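PDB 1H2B: alcohol dehydrogenase from Aeropyrum pernix, which probably oxidises alcohols with NAD+ as a zinc-dependent dehydrogenase, and binds zinc and the dinucleotide cofactor. Local coordinates for residues 101-105 with 309-315; 106-110 with 143-147. All blocks are in the same frame, centred on the assembly; numbering follows the deposited sequence.

Interaction 1: 101-105 with 309-315; sequences VILHP and VGNYVEL. With NAJ (nicotinamide-adenine-dinucleotide (acidic form)), chain I.
Residues 101-103 run as extended strand and leave the sheet at H104 and P105, while 309-311 form a loop that turns into a helix at Y312. The closest CA pair is H104 CA with Y312 CA, 6.7 Å apart; at the other end of the register P105 CA lies 8.5 Å from V309 CA. V309 has positive phi (42/-126) and G310 is almost fully extended. N311 is the N-cap of a capping box: E314 N donates to N311 OD1 (2.8 Å) and N311 N to E314 OE1 (2.8 Å). This is where the GroES-like catalytic domain meets the Rossmann-type coenzyme domain of a zinc-containing alcohol dehydrogenase, and V309 N donates to NAJ O7N, the carboxamide oxygen, at 2.7 Å. H104, with chi1 t, reaches across so that NE2 donates to G310 O (2.7 Å); its ND1 accepts from A106 N. L315 CD2 packs 3.7 Å from H104 CA, and L315 CD1 lies 4.4 Å from I102 CD1. Nearer the cofactor, P105 CG touches V309 CG1 at 3.8 Å.

Interaction 2: 106-110 with 143-147; sequences AVTDG and TSHRS. With ZN (zinc ion), chain K.
Two loops of the GroES-like domain pack here: 106-110, which leads into the second zinc site, and 143-147, which turns through an ST turn and a short 3-10 segment at 145-147. V107 CA and S144 CA are the nearest CA pair, 5.8 Å apart, with T108 CA 7.1 Å from R146 CA. At A106 the backbone O accepts from S147 OG (2.7 Å; S147 chi1 m). V107, with chi1 t, sets CG2 3.6 Å from T143 OG1 and CG1 3.8 Å from S144 CB. T108 N donates to a water (2.9 Å) that in turn donates to S147 OG (2.8 Å), bridging the loops. D109 turns its CB away, and its OD1 binds zinc at 2.4 Å with C112 and C115 while also accepting from T111 N. G110, phi 76, crosses one face of the guanidinium of R146 (chi1 m, chi2 t, chi3 93°), its CA 3.3 Å from R146 CZ; a CB there would clash with R146 NE. Within 143-147, S147 N donates to S144 O (2.9 Å) and R146 N to S144 OG (3.0 Å).

In the fold
The first segments of the two interactions are continuous, 101-105 running straight into 106-110, and 143-147 follows before 309-315, so interaction 2 is nested inside the loop closed by interaction 1. Their centres are 10 Å apart. H104 N and S147 O, 2.8 Å apart, probably hydrogen-bond, extending the antiparallel pairing of strands 100-103 and 148-150 just beyond their ends; Y312 CE1 also packs 3.3 Å from R146 O. One continuous stretch thus runs from the cofactor side, where helix 312-323 meets the GroES-like domain, to the second zinc site. R116 of the second subunit reaches both, with a cation-pi contact to Y312 and a hydrogen bond to R146 O.

Interaction 1: 101-105 with 309-315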
loop_
_atom_site.group_PDB
_atom_site.type_symbol
_atom_site.label_atom_id
_atom_site.label_comp_id
_atom_site.label_asym_id
_atom_site.label_seq_id
_atom_site.Cartn_x
_atom_site.Cartn_y
_atom_site.Cartn_z
ATOM N N VAL B 101 21.991 -14.191 22.295
ATOM C CA VAL B 101 20.736 -14.197 21.540
ATOM C C VAL B 101 19.735 -13.231 22.165
ATOM O O VAL B 101 19.799 -12.876 23.376
ATOM C CB VAL B 101 20.067 -15.598 21.495
ATOM C CG1 VAL B 101 20.961 -16.614 20.736
ATOM C CG2 VAL B 101 19.706 -16.121 22.917
ATOM N N ILE B 102 18.804 -12.786 21.320
ATOM C CA ILE B 102 17.632 -12.059 21.778
ATOM C C ILE B 102 16.432 -12.876 21.338
ATOM O O ILE B 102 16.429 -13.511 20.287
ATOM C CB ILE B 102 17.592 -10.592 21.234
ATOM C CG1 ILE B 102 16.323 -9.845 21.763
ATOM C CG2 ILE B 102 17.596 -10.552 19.664
ATOM C CD1 ILE B 102 16.484 -8.314 21.543
ATOM N N LEU B 103 15.408 -12.894 22.176
ATOM C CA LEU B 103 14.255 -13.752 21.920
ATOM C C LEU B 103 13.015 -13.020 21.514
ATOM O O LEU B 103 12.517 -12.143 22.244
ATOM C CB LEU B 103 13.910 -14.636 23.144
ATOM C CG LEU B 103 15.095 -15.449 23.670
ATOM C CD1 LEU B 103 14.672 -16.305 24.907
ATOM C CD2 LEU B 103 15.602 -16.381 22.589
ATOM N N HIS B 104 12.454 -13.399 20.360
ATOM C CA HIS B 104 11.103 -12.961 20.035
ATOM C C HIS B 104 10.129 -13.564 21.052
ATOM O O HIS B 104 10.285 -14.717 21.443
ATOM C CB HIS B 104 10.721 -13.455 18.648
ATOM C CG HIS B 104 9.448 -12.858 18.149
ATOM N ND1 HIS B 104 8.213 -13.310 18.559
ATOM C CD2 HIS B 104 9.224 -11.780 17.367
ATOM C CE1 HIS B 104 7.265 -12.539 18.034
ATOM N NE2 HIS B 104 7.861 -11.605 17.297
ATOM N N PRO B 105 9.195 -12.779 21.581
ATOM C CA PRO B 105 8.413 -13.314 22.704
ATOM C C PRO B 105 7.423 -14.403 22.360
ATOM O O PRO B 105 6.926 -15.023 23.291
ATOM C CB PRO B 105 7.718 -12.068 23.295
ATOM C CG PRO B 105 7.885 -10.977 22.286
ATOM C CD PRO B 105 8.897 -11.359 21.294
ATOM N N VAL B 309 2.704 -6.278 19.568
ATOM C CA VAL B 309 4.104 -6.738 19.559
ATOM C C VAL B 309 4.656 -6.571 18.154
ATOM O O VAL B 309 4.644 -5.474 17.642
ATOM C CB VAL B 309 4.211 -8.163 20.175
ATOM C CG1 VAL B 309 5.690 -8.496 20.525
ATOM C CG2 VAL B 309 3.409 -8.303 21.479
ATOM N N GLY B 310 5.204 -7.628 17.540
ATOM C CA GLY B 310 5.554 -7.530 16.124
ATOM C C GLY B 310 6.014 -8.875 15.652
ATOM O O GLY B 310 5.957 -9.880 16.373
ATOM N N ASN B 311 6.416 -8.919 14.387
ATOM C CA ASN B 311 6.775 -10.216 13.827
ATOM C C ASN B 311 8.306 -10.412 13.840
ATOM O O ASN B 311 9.053 -9.540 14.286
ATOM C CB ASN B 311 6.110 -10.413 12.463
ATOM C CG ASN B 311 6.597 -9.447 11.412
ATOM O OD1 ASN B 311 7.760 -9.056 11.401
ATOM N ND2 ASN B 311 5.689 -9.034 10.508
ATOM N N TYR B 312 8.740 -11.590 13.390
ATOM C CA TYR B 312 10.162 -11.918 13.502
ATOM C C TYR B 312 11.020 -11.023 12.642
ATOM O O TYR B 312 12.089 -10.589 13.060
ATOM C CB TYR B 312 10.349 -13.359 13.105
ATOM C CG TYR B 312 11.754 -13.882 13.271
ATOM C CD1 TYR B 312 12.191 -14.416 14.492
ATOM C CD2 TYR B 312 12.618 -13.855 12.206
ATOM C CE1 TYR B 312 13.461 -14.945 14.653
ATOM C CE2 TYR B 312 13.939 -14.374 12.335
ATOM C CZ TYR B 312 14.343 -14.911 13.553
ATOM O OH TYR B 312 15.629 -15.426 13.690
ATOM N N VAL B 313 10.526 -10.747 11.447
ATOM C CA VAL B 313 11.288 -9.863 10.554
ATOM C C VAL B 313 11.438 -8.462 11.167
ATOM O O VAL B 313 12.513 -7.851 11.110
ATOM C CB VAL B 313 10.688 -9.843 9.136
ATOM C CG1 VAL B 313 11.239 -8.690 8.300
ATOM C CG2 VAL B 313 10.955 -11.213 8.461
ATOM N N GLU B 314 10.369 -7.971 11.769
ATOM C CA GLU B 314 10.412 -6.661 12.442
ATOM C C GLU B 314 11.428 -6.660 13.598
ATOM O O GLU B 314 12.157 -5.687 13.770
ATOM C CB GLU B 314 9.013 -6.298 12.957
ATOM C CG GLU B 314 8.139 -5.888 11.773
ATOM C CD GLU B 314 6.644 -5.804 12.079
ATOM O OE1 GLU B 314 6.165 -6.426 13.055
ATOM O OE2 GLU B 314 5.957 -5.106 11.294
ATOM N N LEU B 315 11.515 -7.753 14.376
ATOM C CA LEU B 315 12.525 -7.795 15.445
ATOM C C LEU B 315 13.925 -7.759 14.807
ATOM O O LEU B 315 14.808 -7.049 15.308
ATOM C CB LEU B 315 12.385 -9.062 16.315
ATOM C CG LEU B 315 13.370 -9.110 17.486
ATOM C CD1 LEU B 315 13.347 -7.908 18.436
ATOM C CD2 LEU B 315 13.088 -10.462 18.171
HETATM P PA NAJ I . 5.437 2.309 31.318
HETATM O O1A NAJ I . 4.823 2.216 32.687
HETATM O O2A NAJ I . 6.962 2.192 31.166
HETATM O O5B NAJ I . 5.138 3.713 30.619
HETATM C C5B NAJ I . 3.869 4.373 30.734
HETATM C C4B NAJ I . 4.197 5.843 30.537
HETATM O O4B NAJ I . 2.940 6.540 30.432
HETATM C C3B NAJ I . 5.019 6.451 31.673
HETATM O O3B NAJ I . 6.142 7.200 31.180
HETATM C C2B NAJ I . 3.943 7.316 32.316
HETATM O O2B NAJ I . 4.458 8.429 33.063
HETATM C C1B NAJ I . 3.076 7.768 31.134
HETATM N N9A NAJ I . 1.733 8.225 31.490
HETATM C C8A NAJ I . 0.876 7.816 32.521
HETATM N N7A NAJ I . -0.293 8.507 32.433
HETATM C C5A NAJ I . -0.189 9.356 31.369
HETATM C C6A NAJ I . -1.039 10.281 30.812
HETATM N N6A NAJ I . -2.248 10.559 31.319
HETATM N N1A NAJ I . -0.641 10.933 29.675
HETATM C C2A NAJ I . 0.611 10.745 29.116
HETATM N N3A NAJ I . 1.449 9.852 29.688
HETATM C C4A NAJ I . 1.053 9.175 30.798
HETATM O O3 NAJ I . 4.687 1.225 30.430
HETATM P PN NAJ I . 5.252 0.341 29.203
HETATM O O1N NAJ I . 5.864 -0.885 29.704
HETATM O O2N NAJ I . 6.003 1.212 28.278
HETATM O O5D NAJ I . 3.855 -0.134 28.570
HETATM C C5D NAJ I . 3.027 0.856 27.964
HETATM C C4D NAJ I . 1.656 0.260 27.687
HETATM O O4D NAJ I . 1.787 -0.650 26.581
HETATM C C3D NAJ I . 1.101 -0.585 28.833
HETATM O O3D NAJ I . -0.336 -0.544 28.762
HETATM C C2D NAJ I . 1.582 -2.000 28.480
HETATM O O2D NAJ I . 0.858 -3.044 29.067
HETATM C C1D NAJ I . 1.352 -1.934 26.959
HETATM N N1N NAJ I . 2.004 -2.933 26.112
HETATM C C2N NAJ I . 1.387 -3.205 24.927
HETATM C C3N NAJ I . 1.971 -4.090 24.036
HETATM C C7N NAJ I . 1.259 -4.429 22.768
HETATM O O7N NAJ I . 1.861 -5.363 22.013
HETATM N N7N NAJ I . 0.147 -3.838 22.319
HETATM C C4N NAJ I . 3.231 -4.721 24.303
HETATM C C5N NAJ I . 3.897 -4.253 25.471
HETATM C C6N NAJ I . 3.272 -3.405 26.366
#

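Interaction 2: 106-110 with 143-147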
loop_
_atom_site.group_PDB
_atom_site.type_symbol
_atom_site.label_atom_id
_atom_site.label_comp_id
_atom_site.label_asym_id
_atom_site.label_seq_id
_atom_site.Cartn_x
_atom_site.Cartn_y
_atom_site.Cartn_z
ATOM N N ALA B 106 7.091 -14.626 21.090
ATOM C CA ALA B 106 6.136 -15.665 20.685
ATOM C C ALA B 106 6.875 -16.950 20.336
ATOM O O ALA B 106 7.945 -16.912 19.729
ATOM C CB ALA B 106 5.379 -15.210 19.441
ATOM N N VAL B 107 6.337 -18.074 20.771
ATOM C CA VAL B 107 6.829 -19.370 20.375
ATOM C C VAL B 107 5.778 -19.934 19.414
ATOM O O VAL B 107 4.634 -20.187 19.810
ATOM C CB VAL B 107 7.010 -20.279 21.634
ATOM C CG1 VAL B 107 7.221 -21.748 21.176
ATOM C CG2 VAL B 107 8.181 -19.803 22.457
ATOM N N THR B 108 6.148 -20.103 18.144
ATOM C CA THR B 108 5.187 -20.452 17.085
ATOM C C THR B 108 5.602 -21.707 16.303
ATOM O O THR B 108 6.768 -22.039 16.279
ATOM C CB THR B 108 5.032 -19.273 16.077
ATOM O OG1 THR B 108 6.305 -18.990 15.504
ATOM C CG2 THR B 108 4.666 -17.970 16.799
ATOM N N ASP B 109 4.633 -22.353 15.642
ATOM C CA ASP B 109 4.864 -23.597 14.857
ATOM C C ASP B 109 5.517 -23.423 13.467
ATOM O O ASP B 109 6.245 -24.314 12.987
ATOM C CB ASP B 109 3.571 -24.447 14.746
ATOM C CG ASP B 109 2.383 -23.688 14.105
ATOM O OD1 ASP B 109 2.589 -22.850 13.193
ATOM O OD2 ASP B 109 1.184 -23.891 14.436
ATOM N N GLY B 110 5.268 -22.289 12.821
ATOM C CA GLY B 110 5.742 -22.083 11.461
ATOM C C GLY B 110 4.933 -22.826 10.397
ATOM O O GLY B 110 5.281 -22.794 9.210
ATOM N N THR B 143 12.558 -22.156 24.966
ATOM C CA THR B 143 11.897 -21.443 23.886
ATOM C C THR B 143 12.054 -22.249 22.610
ATOM O O THR B 143 12.587 -23.358 22.680
ATOM C CB THR B 143 12.459 -19.996 23.791
ATOM O OG1 THR B 143 11.688 -19.291 22.820
ATOM C CG2 THR B 143 13.900 -19.961 23.288
ATOM N N SER B 144 11.648 -21.674 21.468
ATOM C CA SER B 144 11.786 -22.325 20.149
ATOM C C SER B 144 12.927 -21.665 19.389
ATOM O O SER B 144 13.169 -20.468 19.484
ATOM C CB SER B 144 10.523 -22.166 19.329
ATOM O OG SER B 144 10.764 -22.545 17.957
ATOM N N HIS B 145 13.662 -22.461 18.593
ATOM C CA HIS B 145 14.707 -21.884 17.762
ATOM C C HIS B 145 14.110 -20.835 16.809
ATOM O O HIS B 145 14.836 -19.909 16.426
ATOM C CB HIS B 145 15.448 -22.983 16.932
ATOM C CG HIS B 145 14.641 -23.521 15.802
ATOM N ND1 HIS B 145 13.774 -24.580 15.941
ATOM C CD2 HIS B 145 14.540 -23.124 14.503
ATOM C CE1 HIS B 145 13.166 -24.812 14.790
ATOM N NE2 HIS B 145 13.623 -23.953 13.901
ATOM N N ARG B 146 12.816 -20.967 16.498
ATOM C CA ARG B 146 12.141 -19.998 15.616
ATOM C C ARG B 146 12.052 -18.610 16.281
ATOM O O ARG B 146 11.820 -17.621 15.582
ATOM C CB ARG B 146 10.745 -20.443 15.206
ATOM C CG ARG B 146 10.801 -21.605 14.226
ATOM C CD ARG B 146 9.421 -21.986 13.723
ATOM N NE ARG B 146 9.176 -21.261 12.478
ATOM C CZ ARG B 146 8.349 -20.235 12.345
ATOM N NH1 ARG B 146 7.640 -19.803 13.373
ATOM N NH2 ARG B 146 8.219 -19.649 11.171
ATOM N N SER B 147 12.245 -18.536 17.591
ATOM C CA SER B 147 12.129 -17.262 18.311
ATOM C C SER B 147 13.482 -16.607 18.482
ATOM O O SER B 147 13.593 -15.510 19.001
ATOM C CB SER B 147 11.527 -17.512 19.726
ATOM O OG SER B 147 10.315 -18.227 19.637
HETATM ZN ZN ZN K . 1.687 -20.675 13.249
HETATM O O HOH W 1 8.833 -19.207 17.445
#